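Local structure of tylactone synthase starter module and modules 1 & 2 (Streptomyces fradiae, 2Z5L) at residues S391-W396 / A406-L411. The protein probably reduces the beta-keto group of the growing polyketide stereospecifically, acting as the first ketoreductase of the tylosin polyketide synthase. Residues are numbered along the deposited sequence; the frame is centred on the assembly and turned at random.
Sequences SVTGTW and AANAAL
Ser391 and Asn408 meet in what is probably the active site of this short-chain dehydrogenase/reductase ketoreductase, where the end of strand 386-391 runs into a short 3-10 turn beside helix 402-419. Asn408 turns a flat face of its amide to Ser391, whose CB and N sit over it: Ser391 CB is 3.5 Å from Asn408 ND2, while Ser391 N, 3.2 Å from Asn408 OD1, stands above the amide plane, at too poor an angle for a hydrogen bond. The amide is fastened instead from outside the two segments, OD1 by Lys366 NZ and ND2 by the carbonyl oxygen of Tyr404, one helical turn back. These two bonds engage both polar ends of the group and so limit its rotation.

Ser391 points its hydroxyl away from its own backbone nitrogen (chi1 175°), which brings OG to Thr393 OG1 in a hydrogen bond of 2.9 Å. Thr393 only grazes 406-411, its OG1 3.9 Å from Asn408 ND2. The turn is drawn tight by Gly394 N bonding to Ser391 O, and Val392 O accepts from both Thr395 N and Trp396 N.

Gly394, which has no side chain, brings its CA to 4.6 Å from Ala409 CA and 4.3 Å from Asn408 CB. Ala409 CB rests 3.8 Å from Gly394 O, an oxygen that also takes a hydrogen bond from Arg170. Ser391, Tyr404, Lys366 and Asn408 thus cluster as expected for the Ser-Tyr-Lys-Asn tetrad of polyketide synthase ketoreductases, with the serine at the end of a Rossmann-fold strand and the tyrosine and asparagine four residues apart on the following helix.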
loop_
_atom_site.group_PDB
_atom_site.type_symbol
_atom_site.label_atom_id
_atom_site.label_comp_id
_atom_site.label_asym_id
_atom_site.label_seq_id
_atom_site.Cartn_x
_atom_site.Cartn_y
_atom_site.Cartn_z
ATOM N N SER A 391 -5.013 -1.333 4.378
ATOM C CA SER A 391 -4.530 -2.453 5.175
ATOM C C SER A 391 -3.084 -2.157 5.579
ATOM O O SER A 391 -2.342 -1.507 4.834
ATOM C CB SER A 391 -4.573 -3.742 4.347
ATOM O OG SER A 391 -4.001 -4.822 5.068
ATOM N N VAL A 392 -2.691 -2.647 6.749
ATOM C CA VAL A 392 -1.332 -2.453 7.253
ATOM C C VAL A 392 -0.349 -3.195 6.341
ATOM O O VAL A 392 0.858 -2.932 6.351
ATOM C CB VAL A 392 -1.190 -2.990 8.698
ATOM C CG1 VAL A 392 -1.299 -4.498 8.695
ATOM C CG2 VAL A 392 0.131 -2.534 9.302
ATOM N N THR A 393 -0.880 -4.115 5.539
ATOM C CA THR A 393 -0.055 -4.877 4.617
ATOM C C THR A 393 0.621 -3.951 3.612
ATOM O O THR A 393 1.728 -4.229 3.146
ATOM C CB THR A 393 -0.885 -5.915 3.850
ATOM O OG1 THR A 393 -1.914 -5.246 3.113
ATOM C CG2 THR A 393 -1.520 -6.917 4.829
ATOM N N GLY A 394 -0.054 -2.852 3.284
ATOM C CA GLY A 394 0.484 -1.898 2.335
ATOM C C GLY A 394 1.286 -0.783 2.977
ATOM O O GLY A 394 1.725 0.131 2.273
ATOM N N THR A 395 1.470 -0.830 4.296
ATOM C CA THR A 395 2.246 0.210 4.986
ATOM C C THR A 395 3.447 -0.379 5.725
ATOM O O THR A 395 4.497 0.248 5.788
ATOM C CB THR A 395 1.396 1.000 6.016
ATOM O OG1 THR A 395 0.188 1.458 5.398
ATOM C CG2 THR A 395 2.180 2.208 6.526
ATOM N N TRP A 396 3.285 -1.567 6.304
ATOM C CA TRP A 396 4.393 -2.213 6.998
ATOM C C TRP A 396 4.934 -3.353 6.166
ATOM O O TRP A 396 6.140 -3.566 6.094
ATOM C CB TRP A 396 3.963 -2.771 8.355
ATOM C CG TRP A 396 3.603 -1.731 9.359
ATOM C CD1 TRP A 396 3.705 -0.376 9.216
ATOM C CD2 TRP A 396 3.061 -1.956 10.663
ATOM N NE1 TRP A 396 3.253 0.260 10.346
ATOM C CE2 TRP A 396 2.852 -0.688 11.252
ATOM C CE3 TRP A 396 2.729 -3.104 11.389
ATOM C CZ2 TRP A 396 2.327 -0.537 12.536
ATOM C CZ3 TRP A 396 2.207 -2.956 12.665
ATOM C CH2 TRP A 396 2.008 -1.678 13.226
ATOM N N ALA A 406 0.326 -3.769 -2.770
ATOM C CA ALA A 406 0.464 -2.762 -3.810
ATOM C C ALA A 406 -0.837 -1.960 -3.851
ATOM O O ALA A 406 -0.817 -0.729 -3.804
ATOM C CB ALA A 406 0.740 -3.413 -5.167
ATOM N N ALA A 407 -1.963 -2.669 -3.878
ATOM C CA ALA A 407 -3.279 -2.035 -3.957
ATOM C C ALA A 407 -3.585 -1.094 -2.791
ATOM O O ALA A 407 -4.054 0.029 -2.987
ATOM C CB ALA A 407 -4.363 -3.102 -4.059
ATOM N N ASN A 408 -3.339 -1.559 -1.574
ATOM C CA ASN A 408 -3.585 -0.739 -0.407
ATOM C C ASN A 408 -2.615 0.450 -0.395
ATOM O O ASN A 408 -3.019 1.578 -0.090
ATOM C CB ASN A 408 -3.519 -1.605 0.855
ATOM C CG ASN A 408 -4.775 -2.442 1.023
ATOM O OD1 ASN A 408 -5.846 -1.905 1.316
ATOM N ND2 ASN A 408 -4.662 -3.747 0.811
ATOM N N ALA A 409 -1.359 0.224 -0.772
ATOM C CA ALA A 409 -0.405 1.328 -0.837
ATOM C C ALA A 409 -0.997 2.427 -1.748
ATOM O O ALA A 409 -0.879 3.614 -1.449
ATOM C CB ALA A 409 0.943 0.835 -1.387
ATOM N N ALA A 410 -1.651 2.035 -2.844
ATOM C CA ALA A 410 -2.249 3.011 -3.760
ATOM C C ALA A 410 -3.428 3.799 -3.189
ATOM O O ALA A 410 -3.671 4.948 -3.589
ATOM C CB ALA A 410 -2.682 2.339 -5.068
ATOM N N LEU A 411 -4.200 3.182 -2.303
ATOM C CA LEU A 411 -5.320 3.878 -1.700
ATOM C C LEU A 411 -4.760 5.032 -0.876
ATOM O O LEU A 411 -5.297 6.136 -0.896
ATOM C CB LEU A 411 -6.130 2.945 -0.784
ATOM C CG LEU A 411 -7.017 1.887 -1.462
ATOM C CD1 LEU A 411 -7.722 1.037 -0.414
ATOM C CD2 LEU A 411 -8.034 2.582 -2.365
#